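Local coordinates for protein glutathione S-transferase (Sphingobium chungbukense, PDB 6M1T) that probably transfers glutathione to electrophilic compounds as a bacterial beta-class glutathione S-transferase, and binds glutathione in each subunit of a dimer, at residues Lys29-Leu32 / Ala33-Lys36; Ser103-His106 / Lys107-Pro111. All coordinates share one frame; numbering follows the deposited sequence. Where two conformers were deposited one is given.

Contact 1 of 2, residues Lys29-Leu32 / Ala33-Lys36; sequences KVDL and ATRK. With GSH (glutathione), chain C.
Asp31 OD1 takes two backbone N-H groups of the turn that follows its strand. Ala33 N meets it at 2.9 Å, nearly in line with the carboxylate C-O bond, whereas Thr34 N, 3.3 Å from OD1, comes in from above the carboxylate plane, 57° out of it. With CG trans to its own backbone N (chi1 -175°), the carboxylate swings over the turn and pins both amides, an Asx turn reinforced by the second bond from Thr34 N. Thr34 crosses this side chain at about a right angle, its OG1 3.4 Å from Asp31 CB.

The backbone then closes the reversal. Asp31 N donates to Lys36 O at 2.9 Å, and Asp31 O receives weak N-H bonds from Arg35 and Lys36. Two residues thus face one, a G1 beta bulge, and Arg35 carries the positive phi (53°) of its first position. Lys36 NZ folds back to Thr34 O, 2.9 Å away.

Arg35 bends about its CB-CG bond and lays CD 3.2 Å from Leu32 O, while its NH2 makes a weak 3.4 Å bond to glutathione O32, which lies at the guanidinium edge. Leu32 sets its two methyl groups near O2 of the same ligand, and Lys51 also bonds glutathione. The turn, fastened by one carboxylate, therefore presents a cation to the glycyl carboxylate of glutathione, an attraction that is probably largely electrostatic at this length.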
ATOM      1  N   LYS A  29     -10.847  19.526   9.441  1.00 14.05           N
ATOM      2  CA  LYS A  29     -10.178  18.808  10.555  1.00 14.48           C
ATOM      3  C   LYS A  29     -11.122  17.729  11.126  1.00 14.48           C
ATOM      4  O   LYS A  29     -12.351  17.940  11.232  1.00 12.80           O
ATOM      5  CB  LYS A  29      -9.678  19.788  11.620  1.00 18.05           C
ATOM      6  CG  LYS A  29      -8.561  20.707  11.138  1.00 21.18           C
ATOM      7  CD  LYS A  29      -7.896  21.509  12.261  1.00 27.34           C
ATOM      8  CE  LYS A  29      -8.415  22.924  12.397  1.00 33.68           C
ATOM      9  NZ  LYS A  29      -7.856  23.810  11.341  1.00 37.31           N
ATOM     10  N   VAL A  30     -10.545  16.584  11.455  1.00 14.23           N
ATOM     11  CA  VAL A  30     -11.227  15.483  12.184  1.00 14.79           C
ATOM     12  C   VAL A  30     -10.529  15.296  13.530  1.00 13.93           C
ATOM     13  O   VAL A  30      -9.265  15.228  13.570  1.00 12.55           O
ATOM     14  CB  VAL A  30     -11.187  14.176  11.379  1.00 14.42           C
ATOM     15  CG1 VAL A  30     -11.950  13.050  12.082  1.00 15.18           C
ATOM     16  CG2 VAL A  30     -11.696  14.390   9.954  1.00 15.61           C
ATOM     17  N   ASP A  31     -11.331  15.062  14.561  1.00 13.97           N
ATOM     18  CA  ASP A  31     -10.856  14.633  15.896  1.00 15.86           C
ATOM     19  C   ASP A  31     -10.758  13.119  15.813  1.00 14.67           C
ATOM     20  O   ASP A  31     -11.798  12.488  15.646  1.00 16.31           O
ATOM     21  CB  ASP A  31     -11.806  15.078  17.021  1.00 18.04           C
ATOM     22  CG  ASP A  31     -11.252  14.744  18.403  1.00 21.49           C
ATOM     23  OD1 ASP A  31     -10.677  13.607  18.558  1.00 23.74           O
ATOM     24  OD2 ASP A  31     -11.326  15.630  19.308  1.00 20.71           O
ATOM     25  N   LEU A  32      -9.553  12.580  15.777  1.00 17.28           N
ATOM     26  CA  LEU A  32      -9.355  11.122  15.482  1.00 19.91           C
ATOM     27  C   LEU A  32      -9.827  10.279  16.686  1.00 22.65           C
ATOM     28  O   LEU A  32     -10.185   9.094  16.491  1.00 26.83           O
ATOM     29  CB  LEU A  32      -7.881  10.920  15.127  1.00 17.48           C
ATOM     30  CG  LEU A  32      -7.496  11.420  13.735  1.00 16.82           C
ATOM     31  CD1 LEU A  32      -6.045  11.091  13.462  1.00 16.79           C
ATOM     32  CD2 LEU A  32      -8.444  10.852  12.656  1.00 17.64           C
ATOM     33  N   ALA A  33      -9.927  10.894  17.871  1.00 25.68           N
ATOM     34  CA  ALA A  33     -10.248  10.223  19.149  1.00 25.53           C
ATOM     35  C   ALA A  33     -11.745   9.988  19.196  1.00 27.26           C
ATOM     36  O   ALA A  33     -12.108   8.898  19.579  1.00 35.34           O
ATOM     37  CB  ALA A  33      -9.716  11.035  20.310  1.00 27.07           C
ATOM     38  N   THR A  34     -12.572  10.951  18.746  1.00 25.19           N
ATOM     39  CA  THR A  34     -14.053  10.896  18.724  1.00 24.77           C
ATOM     40  C   THR A  34     -14.586  10.565  17.338  1.00 22.18           C
ATOM     41  O   THR A  34     -15.779  10.358  17.228  1.00 23.89           O
ATOM     42  CB  THR A  34     -14.661  12.222  19.201  1.00 28.90           C
ATOM     43  OG1 THR A  34     -14.425  13.225  18.206  1.00 24.23           O
ATOM     44  CG2 THR A  34     -14.070  12.666  20.517  1.00 28.35           C
ATOM     45  N   ARG A  35     -13.737  10.545  16.294  1.00 23.68           N
ATOM     46  CA  ARG A  35     -14.183  10.392  14.891  1.00 23.19           C
ATOM     47  C   ARG A  35     -15.258  11.431  14.561  1.00 21.26           C
ATOM     48  O   ARG A  35     -16.233  11.078  13.850  1.00 19.45           O
ATOM     49  CB  ARG A  35     -14.735   8.991  14.582  1.00 26.61           C
ATOM     50  CG  ARG A  35     -13.663   7.957  14.255  1.00 31.11           C
ATOM     51  CD  ARG A  35     -12.836   7.565  15.448  1.00 32.77           C
ATOM     52  NE  ARG A  35     -11.832   6.527  15.251  1.00 35.11           N
ATOM     53  CZ  ARG A  35     -11.782   5.365  15.910  1.00 41.12           C
ATOM     54  NH1 ARG A  35     -12.728   5.011  16.769  1.00 37.06           N
ATOM     55  NH2 ARG A  35     -10.782   4.532  15.686  1.00 43.92           N
ATOM     56  N   LYS A  36     -15.100  12.677  15.011  1.00 18.87           N
ATOM     57  CA  LYS A  36     -16.089  13.706  14.631  1.00 21.49           C
ATOM     58  C   LYS A  36     -15.353  14.778  13.823  1.00 19.60           C
ATOM     59  O   LYS A  36     -14.226  15.100  14.169  1.00 16.67           O
ATOM     60  CB  LYS A  36     -16.763  14.356  15.844  1.00 25.39           C
ATOM     61  CG  LYS A  36     -17.677  13.470  16.706  1.00 29.52           C
ATOM     62  CD  LYS A  36     -18.658  12.554  16.003  1.00 31.97           C
ATOM     63  CE  LYS A  36     -19.415  11.670  16.992  1.00 34.33           C
ATOM     64  NZ  LYS A  36     -18.512  10.914  17.916  1.00 37.82           N
TER
HETATM   65  N1  GSH C 301      -3.680   2.959   4.704  1.00 11.67           N
HETATM   66  CA1 GSH C 301      -4.215   4.299   5.003  1.00 12.34           C
HETATM   67  C1  GSH C 301      -3.754   5.297   3.931  1.00 13.09           C
HETATM   68  O11 GSH C 301      -2.712   5.008   3.329  1.00 14.29           O
HETATM   69  O12 GSH C 301      -4.479   6.336   3.756  1.00 13.25           O
HETATM   70  CB1 GSH C 301      -3.714   4.702   6.393  1.00 12.53           C
HETATM   71  CG1 GSH C 301      -4.420   5.888   6.993  1.00 12.37           C
HETATM   72  CD1 GSH C 301      -3.991   6.060   8.449  1.00 12.64           C
HETATM   73  OE1 GSH C 301      -3.511   5.140   9.122  1.00 13.32           O
HETATM   74  N2  GSH C 301      -4.223   7.257   8.971  1.00 12.30           N
HETATM   75  CA2 GSH C 301      -3.978   7.642  10.346  1.00 14.17           C
HETATM   76  C2  GSH C 301      -5.263   7.691  11.156  1.00 15.13           C
HETATM   77  O2  GSH C 301      -6.249   8.277  10.708  1.00 16.20           O
HETATM   78  CB2 GSH C 301      -3.247   8.981  10.433  1.00 14.64           C
HETATM   79  SG2 GSH C 301      -1.505   8.899   9.911  1.00 16.62           S
HETATM   80  N3  GSH C 301      -5.264   7.014  12.290  1.00 16.94           N
HETATM   81  CA3 GSH C 301      -6.396   6.997  13.183  1.00 20.22           C
HETATM   82  C3  GSH C 301      -6.857   5.577  13.528  1.00 25.76           C
HETATM   83  O31 GSH C 301      -6.377   4.635  12.866  1.00 29.59           O
HETATM   84  O32 GSH C 301      -7.708   5.459  14.435  1.00 31.96           O

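Contact 2 of 2, residues Ser103-His106 / Lys107-Pro111. With GSH (glutathione), chain G; GSH (glutathione), chain C.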
ATOM      1  N   SER A 103       2.482   0.768   3.020  1.00 12.65           N
ATOM      2  CA  SER A 103       2.417  -0.638   3.480  1.00 13.60           C
ATOM      3  C   SER A 103       3.637  -0.972   4.346  1.00 13.37           C
ATOM      4  O   SER A 103       3.507  -1.792   5.239  1.00 14.71           O
ATOM      5  CB  SER A 103       2.212  -1.549   2.246  1.00 15.85           C
ATOM      6  OG  SER A 103       0.838  -1.172   2.041  0.50 22.94           O
ATOM      7  N   GLU A 104       4.803  -0.361   4.141  1.00 13.54           N
ATOM      8  CA  GLU A 104       6.015  -0.763   4.919  1.00 12.66           C
ATOM      9  C   GLU A 104       6.458   0.375   5.859  1.00 13.10           C
ATOM     10  O   GLU A 104       6.530   0.141   7.049  1.00 13.10           O
ATOM     11  CB  GLU A 104       7.157  -1.123   3.970  1.00 13.81           C
ATOM     12  CG  GLU A 104       6.792  -2.237   2.991  1.00 15.22           C
ATOM     13  CD  GLU A 104       6.548  -3.594   3.644  1.00 17.72           C
ATOM     14  OE1 GLU A 104       6.074  -4.504   2.951  1.00 20.41           O
ATOM     15  OE2 GLU A 104       6.793  -3.736   4.835  1.00 16.40           O
ATOM     16  N   PHE A 105       6.752   1.559   5.331  1.00 13.14           N
ATOM     17  CA  PHE A 105       7.348   2.682   6.116  1.00 13.24           C
ATOM     18  C   PHE A 105       6.346   3.202   7.163  1.00 12.69           C
ATOM     19  O   PHE A 105       6.629   3.165   8.349  1.00 12.89           O
ATOM     20  CB  PHE A 105       7.824   3.790   5.179  1.00 13.90           C
ATOM     21  CG  PHE A 105       8.764   4.764   5.845  1.00 14.55           C
ATOM     22  CD1 PHE A 105       9.717   4.307   6.743  1.00 15.29           C
ATOM     23  CD2 PHE A 105       8.672   6.130   5.608  1.00 16.55           C
ATOM     24  CE1 PHE A 105      10.604   5.193   7.345  1.00 16.47           C
ATOM     25  CE2 PHE A 105       9.547   7.015   6.234  1.00 16.24           C
ATOM     26  CZ  PHE A 105      10.502   6.542   7.093  1.00 16.08           C
ATOM     27  N   HIS A 106       5.138   3.552   6.730  1.00 15.09           N
ATOM     28  CA  HIS A 106       4.056   4.067   7.616  1.00 16.60           C
ATOM     29  C   HIS A 106       3.894   3.082   8.758  1.00 14.26           C
ATOM     30  O   HIS A 106       3.812   3.532   9.917  1.00 14.02           O
ATOM     31  CB  HIS A 106       2.742   4.315   6.824  1.00 19.64           C
ATOM     32  CG  HIS A 106       1.622   4.970   7.600  1.00 21.02           C
ATOM     33  ND1 HIS A 106       1.297   4.643   8.890  1.00 28.80           N
ATOM     34  CD2 HIS A 106       0.704   5.884   7.231  1.00 25.16           C
ATOM     35  CE1 HIS A 106       0.268   5.368   9.304  1.00 25.21           C
ATOM     36  NE2 HIS A 106      -0.110   6.139   8.310  1.00 23.45           N
ATOM     37  N   LYS A 107       3.723   1.797   8.438  1.00 17.24           N
ATOM     38  CA  LYS A 107       3.263   0.778   9.407  1.00 18.82           C
ATOM     39  C   LYS A 107       4.410   0.493  10.397  1.00 18.50           C
ATOM     40  O   LYS A 107       4.086   0.249  11.575  1.00 16.56           O
ATOM     41  CB  LYS A 107       2.682  -0.455   8.691  1.00 21.66           C
ATOM     42  CG  LYS A 107       1.407  -0.195   7.866  1.00 23.29           C
ATOM     43  CD  LYS A 107       0.396   0.730   8.534  1.00 26.74           C
ATOM     44  CE  LYS A 107      -1.045   0.558   8.129  1.00 30.76           C
ATOM     45  NZ  LYS A 107      -1.801  -0.234   9.142  1.00 32.00           N
ATOM     46  N   ALA A 108       5.688   0.655  10.001  1.00 16.62           N
ATOM     47  CA  ALA A 108       6.850   0.587  10.937  1.00 18.66           C
ATOM     48  C   ALA A 108       6.641   1.495  12.162  1.00 17.55           C
ATOM     49  O   ALA A 108       7.073   1.098  13.249  1.00 22.46           O
ATOM     50  CB  ALA A 108       8.151   0.934  10.238  1.00 17.04           C
ATOM     51  N   PHE A 109       6.026   2.667  12.000  1.00 16.52           N
ATOM     52  CA  PHE A 109       5.899   3.720  13.043  1.00 17.22           C
ATOM     53  C   PHE A 109       4.800   3.406  14.070  1.00 20.19           C
ATOM     54  O   PHE A 109       4.765   4.028  15.172  1.00 21.45           O
ATOM     55  CB  PHE A 109       5.565   5.068  12.429  1.00 16.00           C
ATOM     56  CG  PHE A 109       6.711   5.759  11.754  1.00 15.89           C
ATOM     57  CD1 PHE A 109       7.565   6.591  12.483  1.00 16.11           C
ATOM     58  CD2 PHE A 109       6.918   5.628  10.397  1.00 15.67           C
ATOM     59  CE1 PHE A 109       8.617   7.218  11.836  1.00 14.44           C
ATOM     60  CE2 PHE A 109       7.978   6.256   9.758  1.00 16.23           C
ATOM     61  CZ  PHE A 109       8.830   7.053  10.494  1.00 17.30           C
ATOM     62  N   VAL A 110       3.875   2.504  13.741  1.00 21.42           N
ATOM     63  CA  VAL A 110       2.578   2.441  14.487  1.00 23.61           C
ATOM     64  C   VAL A 110       2.805   2.141  15.979  1.00 22.60           C
ATOM     65  O   VAL A 110       2.225   2.849  16.800  1.00 24.10           O
ATOM     66  CB  VAL A 110       1.586   1.492  13.786  1.00 25.77           C
ATOM     67  CG1 VAL A 110       0.389   1.167  14.665  1.00 28.44           C
ATOM     68  CG2 VAL A 110       1.158   2.110  12.466  1.00 24.29           C
ATOM     69  N   PRO A 111       3.623   1.147  16.399  1.00 25.69           N
ATOM     70  CA  PRO A 111       3.918   0.936  17.823  1.00 28.37           C
ATOM     71  C   PRO A 111       4.544   2.159  18.516  1.00 30.82           C
ATOM     72  O   PRO A 111       4.226   2.425  19.669  1.00 29.26           O
ATOM     73  CB  PRO A 111       4.947  -0.203  17.851  1.00 27.08           C
ATOM     74  CG  PRO A 111       4.769  -0.902  16.501  1.00 29.11           C
ATOM     75  CD  PRO A 111       4.340   0.190  15.550  1.00 24.96           C
TER
HETATM   76  N1  GSH G 301       4.241  -4.553   0.753  1.00 17.35           N
HETATM   77  CA1 GSH G 301       4.788  -5.740   0.050  1.00 17.22           C
HETATM   78  C1  GSH G 301       3.918  -6.066  -1.195  1.00 18.72           C
HETATM   79  O11 GSH G 301       4.496  -6.596  -2.194  1.00 18.98           O
HETATM   80  O12 GSH G 301       2.713  -5.744  -1.163  1.00 19.87           O
HETATM   81  CB1 GSH G 301       4.891  -6.859   1.096  1.00 17.19           C
HETATM   82  CG1 GSH G 301       5.353  -8.193   0.537  1.00 15.40           C
HETATM   83  CD1 GSH G 301       5.573  -9.174   1.671  1.00 18.12           C
HETATM   84  OE1 GSH G 301       5.476  -8.836   2.851  1.00 14.11           O
HETATM   85  N2  GSH G 301       5.903 -10.403   1.289  1.00 15.49           N
HETATM   86  CA2 GSH G 301       6.209 -11.496   2.191  1.00 16.39           C
HETATM   87  C2  GSH G 301       7.703 -11.754   2.296  1.00 16.43           C
HETATM   88  O2  GSH G 301       8.429 -11.803   1.301  1.00 16.32           O
HETATM   89  CB2 GSH G 301       5.439 -12.739   1.764  1.00 16.05           C
HETATM   90  SG2 GSH G 301       3.657 -12.560   1.994  1.00 20.09           S
HETATM   91  N3  GSH G 301       8.182 -11.922   3.513  1.00 18.57           N
HETATM   92  CA3 GSH G 301       9.563 -12.249   3.755  1.00 24.70           C
HETATM   93  C3  GSH G 301      10.258 -11.170   4.577  1.00 29.03           C
HETATM   94  O31 GSH G 301      11.449 -11.367   4.869  1.00 38.25           O
HETATM   95  O32 GSH G 301       9.568 -10.175   4.915  1.00 33.61           O
HETATM   96  N1  GSH C 301      -3.680   2.959   4.704  1.00 11.67           N
HETATM   97  CA1 GSH C 301      -4.215   4.299   5.003  1.00 12.34           C
HETATM   98  C1  GSH C 301      -3.754   5.297   3.931  1.00 13.09           C
HETATM   99  O11 GSH C 301      -2.712   5.008   3.329  1.00 14.29           O
HETATM  100  O12 GSH C 301      -4.479   6.336   3.756  1.00 13.25           O
HETATM  101  CB1 GSH C 301      -3.714   4.702   6.393  1.00 12.53           C
HETATM  102  CG1 GSH C 301      -4.420   5.888   6.993  1.00 12.37           C
HETATM  103  CD1 GSH C 301      -3.991   6.060   8.449  1.00 12.64           C
HETATM  104  OE1 GSH C 301      -3.511   5.140   9.122  1.00 13.32           O
HETATM  105  N2  GSH C 301      -4.223   7.257   8.971  1.00 12.30           N
HETATM  106  CA2 GSH C 301      -3.978   7.642  10.346  1.00 14.17           C
HETATM  107  C2  GSH C 301      -5.263   7.691  11.156  1.00 15.13           C
HETATM  108  O2  GSH C 301      -6.249   8.277  10.708  1.00 16.20           O
HETATM  109  CB2 GSH C 301      -3.247   8.981  10.433  1.00 14.64           C
HETATM  110  SG2 GSH C 301      -1.505   8.899   9.911  1.00 16.62           S
HETATM  111  N3  GSH C 301      -5.264   7.014  12.290  1.00 16.94           N
HETATM  112  CA3 GSH C 301      -6.396   6.997  13.183  1.00 20.22           C
HETATM  113  C3  GSH C 301      -6.857   5.577  13.528  1.00 25.76           C
HETATM  114  O31 GSH C 301      -6.377   4.635  12.866  1.00 29.59           O
HETATM  115  O32 GSH C 301      -7.708   5.459  14.435  1.00 31.96           O
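Phe109 drives the CE2 corner of its ring into the face of Phe105, an edge-to-face pair four residues apart along helix 89-108 and the residues after it. CE2 stands 3.6 Å above the centre of the Phe105 ring, with the two planes 72° apart. The same edge of Phe109 brings CD2 to within 3.2 Å of Phe105 O. Leu158 and Met161 of helix 153-162 also pack on Phe105, and Trp164 sets its ring edge-to-face with Phe109.

Ala108 N bonds Glu104 O at 3.1 Å, while Phe109 N bonds His106 O, three residues back, at 3.2 Å.

His106 has CG trans to its backbone N (chi1 -174°), which carries the imidazole to glutathione: NE2 lies 3.5 Å from SG2, beside Cys10. Its ND1 is buried and has no polar partner in the model. Replacing His106 with alanine is likely to leave the sulfur of glutathione without its imidazole neighbour and open a gap beside Cys10 and Trp164.

Glu104 faces the dimer partner, where OE1 accepts a 2.9 Å bond from N1 of the second glutathione and OE2 forms a salt bridge with Lys107 of the second subunit. One helical turn thus serves two glutathione sites, with imidazole near one sulfur and a carboxylate that probably balances the gamma-glutamyl ammonium of the other.

Contact 1 is a surface turn of the thioredoxin-like N-terminal domain, joining strand 26-31 to the edge strand 36-37, whereas contact 2 is buried on the last turns of helix 89-108 in the helical C-terminal domain. The first depends on a carboxylate and backbone amides; the second combines aromatic packing against neighbouring helices with polar groups turned to the ligand and the subunit interface. They do not touch, their nearest atoms being about 9 Å apart, yet both reach the same glutathione. Residues 29-36 address its glycyl end and residues 103-111 its sulfur, so the site spans both domains, and Glu104 of the second subunit completes it.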